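Local coordinates for protein phosphoribosylaminoimidazole carboxylase (Bombyx mori, PDB 4JA0) that probably carries out two steps of de novo purine biosynthesis, AIR carboxylation and SAICAR synthesis, as a bifunctional enzyme, at residues 171-174 / 175-179; 225-228 / 229-233. All coordinates share one frame; numbering follows the deposited sequence.

Contact 1: 171-174 / 175-179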
loop_
_atom_site.group_PDB
_atom_site.type_symbol
_atom_site.label_atom_id
_atom_site.label_comp_id
_atom_site.label_asym_id
_atom_site.label_seq_id
_atom_site.Cartn_x
_atom_site.Cartn_y
_atom_site.Cartn_z
ATOM N N ALA A 171 34.434 -23.642 16.081
ATOM C CA ALA A 171 34.776 -23.288 17.454
ATOM C C ALA A 171 36.240 -22.920 17.611
ATOM O O ALA A 171 36.575 -21.966 18.307
ATOM C CB ALA A 171 34.435 -24.431 18.401
ATOM N N THR A 172 37.108 -23.663 16.941
ATOM C CA THR A 172 38.539 -23.424 17.036
ATOM C C THR A 172 38.873 -22.046 16.473
ATOM O O THR A 172 39.605 -21.276 17.095
ATOM C CB THR A 172 39.351 -24.530 16.297
ATOM O OG1 THR A 172 38.988 -25.822 16.803
ATOM C CG2 THR A 172 40.859 -24.333 16.456
ATOM N N ILE A 173 38.327 -21.721 15.312
ATOM C CA ILE A 173 38.576 -20.411 14.734
ATOM C C ILE A 173 38.074 -19.322 15.668
ATOM O O ILE A 173 38.749 -18.310 15.863
ATOM C CB ILE A 173 37.901 -20.253 13.374
ATOM C CG1 ILE A 173 38.436 -21.309 12.412
ATOM C CG2 ILE A 173 38.128 -18.863 12.830
ATOM C CD1 ILE A 173 37.710 -21.350 11.086
ATOM N N LEU A 174 36.911 -19.551 16.272
ATOM C CA LEU A 174 36.284 -18.569 17.166
ATOM C C LEU A 174 37.105 -18.271 18.419
ATOM O O LEU A 174 37.289 -17.116 18.783
ATOM C CB LEU A 174 34.890 -19.066 17.561
ATOM C CG LEU A 174 34.017 -18.145 18.399
ATOM C CD1 LEU A 174 34.098 -16.761 17.826
ATOM C CD2 LEU A 174 32.592 -18.629 18.346
ATOM N N ILE A 175 37.627 -19.325 19.041
ATOM C CA ILE A 175 38.451 -19.218 20.243
ATOM C C ILE A 175 39.741 -18.474 19.942
ATOM O O ILE A 175 40.193 -17.643 20.734
ATOM C CB ILE A 175 38.771 -20.614 20.802
ATOM C CG1 ILE A 175 37.528 -21.188 21.467
ATOM C CG2 ILE A 175 39.958 -20.584 21.768
ATOM C CD1 ILE A 175 37.611 -22.680 21.663
ATOM N N PHE A 176 40.325 -18.780 18.788
ATOM C CA PHE A 176 41.462 -18.032 18.314
ATOM C C PHE A 176 41.096 -16.543 18.150
ATOM O O PHE A 176 41.831 -15.663 18.595
ATOM C CB PHE A 176 41.945 -18.577 16.980
ATOM C CG PHE A 176 43.093 -17.808 16.421
ATOM C CD1 PHE A 176 44.389 -18.155 16.740
ATOM C CD2 PHE A 176 42.873 -16.665 15.652
ATOM C CE1 PHE A 176 45.443 -17.411 16.243
ATOM C CE2 PHE A 176 43.917 -15.915 15.165
ATOM C CZ PHE A 176 45.201 -16.284 15.452
ATOM N N GLU A 177 39.958 -16.256 17.533
ATOM C CA GLU A 177 39.590 -14.873 17.270
ATOM C C GLU A 177 39.377 -14.067 18.562
ATOM O O GLU A 177 39.828 -12.917 18.678
ATOM C CB GLU A 177 38.340 -14.841 16.404
ATOM C CG GLU A 177 38.590 -15.170 14.929
ATOM C CD GLU A 177 37.289 -15.388 14.162
ATOM O OE1 GLU A 177 36.259 -15.672 14.824
ATOM O OE2 GLU A 177 37.286 -15.265 12.911
ATOM N N ILE A 178 38.747 -14.700 19.548
ATOM C CA ILE A 178 38.520 -14.095 20.855
ATOM C C ILE A 178 39.813 -13.758 21.573
ATOM O O ILE A 178 40.003 -12.634 22.021
ATOM C CB ILE A 178 37.717 -15.050 21.756
ATOM C CG1 ILE A 178 36.287 -15.163 21.244
ATOM C CG2 ILE A 178 37.758 -14.589 23.221
ATOM C CD1 ILE A 178 35.494 -16.199 21.949
ATOM N N LEU A 179 40.701 -14.740 21.652
ATOM C CA LEU A 179 41.989 -14.581 22.310
ATOM C C LEU A 179 42.885 -13.629 21.531
ATOM O O LEU A 179 43.687 -12.896 22.124
ATOM C CB LEU A 179 42.674 -15.936 22.471
ATOM C CG LEU A 179 41.881 -16.911 23.337
ATOM C CD1 LEU A 179 42.571 -18.242 23.335
ATOM C CD2 LEU A 179 41.756 -16.380 24.751
#
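I173 and E177 sit one turn apart on the alpha helix 162-183 of the SAICAR synthetase domain, and their side chains run next to each other in the same direction. From CB outward, E177 first rests against the carbonyl oxygens of the preceding turn, its CB 3.5 Å from L174 O. With CG anti to its own carbonyl carbon (chi1 -76°), the extended chain is sent back along that turn, and CG packs 3.3 Å from I173 O. The carboxylate then divides its neighbours: OE2 lies 3.7 Å from I173 CG2, a contact with a methyl, while OE1 lies across L174, 3.9 Å from its CD1, the two side chains at about a right angle. An acid suits the place because R403 of helix 396-420 offers OE1 a salt bridge. Cutting E177 back to an alanine is likely to leave R403 without this acidic mate and to remove the groups lying alongside I173. Underneath, the regular i to i+4 ladder holds the turn, E177 N donating to I173 O at 2.9 Å. Hydrophobic residues serve the buried sides: I175 and I178 lean on L71 of helix 57-74, and F176 on T103 of strand 100-104. T172, small and polar, also touches T103, its buried OG1 satisfied by a hydrogen bond to M168 O. Further along, L174 CG approaches I178 CD1 at 4.3 Å.

Contact 2: 225-228 / 229-233; sequences RLMV and DKQVY
M227 brings the apolar part of this contact, reaching from the loop to the first turn of the helix that follows. Its CG lies 3.9 Å from V232 CG2, the two side chains running antiparallel alongside each other, and the same valine methyl is 3.6 Å from the backbone atom M227 O. Beyond CG the sulfur takes over: SD rests 3.7 Å from Q231 CB, and CE stays near Q231 CG because the chain bends at its last torsion (chi3 45°). A flexible, unbranched thioether suits this place, since it can curve along the aliphatic stem of a glutamine whose amide is engaged elsewhere. Q231 OE1 accepts from R217 and R234, and its NE2 bonds N235 OD1; a bound sulfate ion, probably a crystallisation additive, lies about 5 Å from this side chain.

The hydrogen bonds form within 229-233, around D229, which precedes helix 231-235. OD2 accepts from Q231 N at 3.2 Å with an N-H...O angle of 139°; this i to i+2 link from side chain to main chain is an Asx turn, and it gives a weak capping bond at the helix start. CG stands between the backbone N and the carbonyl carbon (chi1 53°), a torsion that holds the carboxylate over the start of the helix; aspartate suits the task because its short stem leaves the oxygens close to the main chain. The backbone adds a bond from V232 N to D229 O at 3.3 Å.

Between the two groups, D229 OD1 meets a carbon, M227 CB, at 3.4 Å, and also receives a weak hydrogen bond from L218 N on strand 216-220. V228 turns the other way, its two methyls fitting a buried place between P220 and helix 241-257, where it touches N250 and V254.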
loop_
_atom_site.group_PDB
_atom_site.type_symbol
_atom_site.label_atom_id
_atom_site.label_comp_id
_atom_site.label_asym_id
_atom_site.label_seq_id
_atom_site.Cartn_x
_atom_site.Cartn_y
_atom_site.Cartn_z
ATOM N N ARG A 225 60.741 -11.468 16.859
ATOM C CA ARG A 225 62.000 -11.376 17.588
ATOM C C ARG A 225 61.777 -11.232 19.107
ATOM O O ARG A 225 62.679 -11.495 19.902
ATOM C CB ARG A 225 62.788 -10.194 17.018
ATOM C CG ARG A 225 64.206 -10.101 17.443
ATOM C CD ARG A 225 64.846 -8.846 16.868
ATOM N NE ARG A 225 64.602 -8.701 15.433
ATOM C CZ ARG A 225 64.129 -7.596 14.866
ATOM N NH1 ARG A 225 63.832 -6.535 15.608
ATOM N NH2 ARG A 225 63.946 -7.553 13.554
ATOM N N LEU A 226 60.582 -10.791 19.501
ATOM C CA LEU A 226 60.240 -10.657 20.916
ATOM C C LEU A 226 59.363 -11.804 21.439
ATOM O O LEU A 226 58.800 -11.687 22.537
ATOM C CB LEU A 226 59.531 -9.325 21.171
ATOM C CG LEU A 226 60.361 -8.064 20.919
ATOM C CD1 LEU A 226 59.511 -6.799 20.986
ATOM C CD2 LEU A 226 61.489 -8.006 21.914
ATOM N N MET A 227 59.264 -12.899 20.671
ATOM C CA MET A 227 58.398 -14.041 21.024
ATOM C C MET A 227 58.520 -14.484 22.486
ATOM O O MET A 227 59.601 -14.464 23.066
ATOM C CB MET A 227 58.641 -15.230 20.085
ATOM C CG MET A 227 60.059 -15.799 20.072
ATOM S SD MET A 227 60.277 -17.260 18.993
ATOM C CE MET A 227 59.429 -16.778 17.485
ATOM N N VAL A 228 57.403 -14.887 23.076
ATOM C CA VAL A 228 57.354 -15.169 24.509
ATOM C C VAL A 228 56.820 -16.568 24.765
ATOM O O VAL A 228 56.585 -16.966 25.911
ATOM C CB VAL A 228 56.459 -14.145 25.258
ATOM C CG1 VAL A 228 56.875 -14.032 26.702
ATOM C CG2 VAL A 228 56.578 -12.801 24.629
ATOM N N ASP A 229 56.591 -17.305 23.686
ATOM C CA ASP A 229 55.997 -18.636 23.797
ATOM C C ASP A 229 57.060 -19.735 23.873
ATOM O O ASP A 229 58.259 -19.470 23.960
ATOM C CB ASP A 229 55.084 -18.898 22.601
ATOM C CG ASP A 229 55.788 -18.669 21.287
ATOM O OD1 ASP A 229 56.309 -17.548 21.076
ATOM O OD2 ASP A 229 55.827 -19.614 20.467
ATOM N N LYS A 230 56.591 -20.973 23.812
ATOM C CA LYS A 230 57.429 -22.171 23.847
ATOM C C LYS A 230 58.317 -22.355 22.585
ATOM O O LYS A 230 59.059 -23.331 22.466
ATOM C CB LYS A 230 56.507 -23.386 24.064
ATOM C CG LYS A 230 57.168 -24.711 24.397
ATOM C CD LYS A 230 56.225 -25.850 24.034
ATOM C CE LYS A 230 56.912 -27.188 24.112
ATOM N NZ LYS A 230 56.005 -28.275 23.660
ATOM N N GLN A 231 58.257 -21.413 21.649
ATOM C CA GLN A 231 59.136 -21.476 20.490
ATOM C C GLN A 231 60.570 -21.145 20.911
ATOM O O GLN A 231 61.533 -21.624 20.312
ATOM C CB GLN A 231 58.667 -20.524 19.385
ATOM C CG GLN A 231 59.316 -20.781 18.025
ATOM C CD GLN A 231 59.100 -22.210 17.526
ATOM O OE1 GLN A 231 58.045 -22.805 17.757
ATOM N NE2 GLN A 231 60.099 -22.762 16.838
ATOM N N VAL A 232 60.700 -20.319 21.946
ATOM C CA VAL A 232 62.003 -19.960 22.487
ATOM C C VAL A 232 62.733 -21.217 22.935
ATOM O O VAL A 232 63.934 -21.396 22.674
ATOM C CB VAL A 232 61.865 -18.984 23.676
ATOM C CG1 VAL A 232 63.166 -18.881 24.450
ATOM C CG2 VAL A 232 61.430 -17.611 23.185
ATOM N N TYR A 233 61.986 -22.101 23.591
ATOM C CA TYR A 233 62.545 -23.361 24.058
ATOM C C TYR A 233 62.867 -24.311 22.883
ATOM O O TYR A 233 63.892 -24.991 22.895
ATOM C CB TYR A 233 61.593 -24.013 25.070
ATOM C CG TYR A 233 62.036 -25.379 25.548
ATOM C CD1 TYR A 233 61.387 -26.530 25.117
ATOM C CD2 TYR A 233 63.113 -25.520 26.423
ATOM C CE1 TYR A 233 61.792 -27.776 25.553
ATOM C CE2 TYR A 233 63.526 -26.776 26.865
ATOM C CZ TYR A 233 62.856 -27.902 26.422
ATOM O OH TYR A 233 63.239 -29.160 26.840
#

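Contacts 1 and 2 both belong to the SAICAR synthetase region, but their centres lie about 21 Å apart and their nearest atoms about 11 Å apart. Contact 1 is mostly buried, its centre about 6 Å from the centre of the chain, inside a single long helix wedged against sheet strands and helix 57-74; its edge at I173 and E177 is partly exposed. Contact 2 is only partly buried, about 24 Å from the chain centre, where a loop after strand 216-220 becomes a short helix beside helix 241-257. The chemistry follows: mid-helix, carbonyls and amides satisfy one another, whereas at the helix start of 229-233 an acidic side chain supplies an acceptor. They share no secondary-structure element.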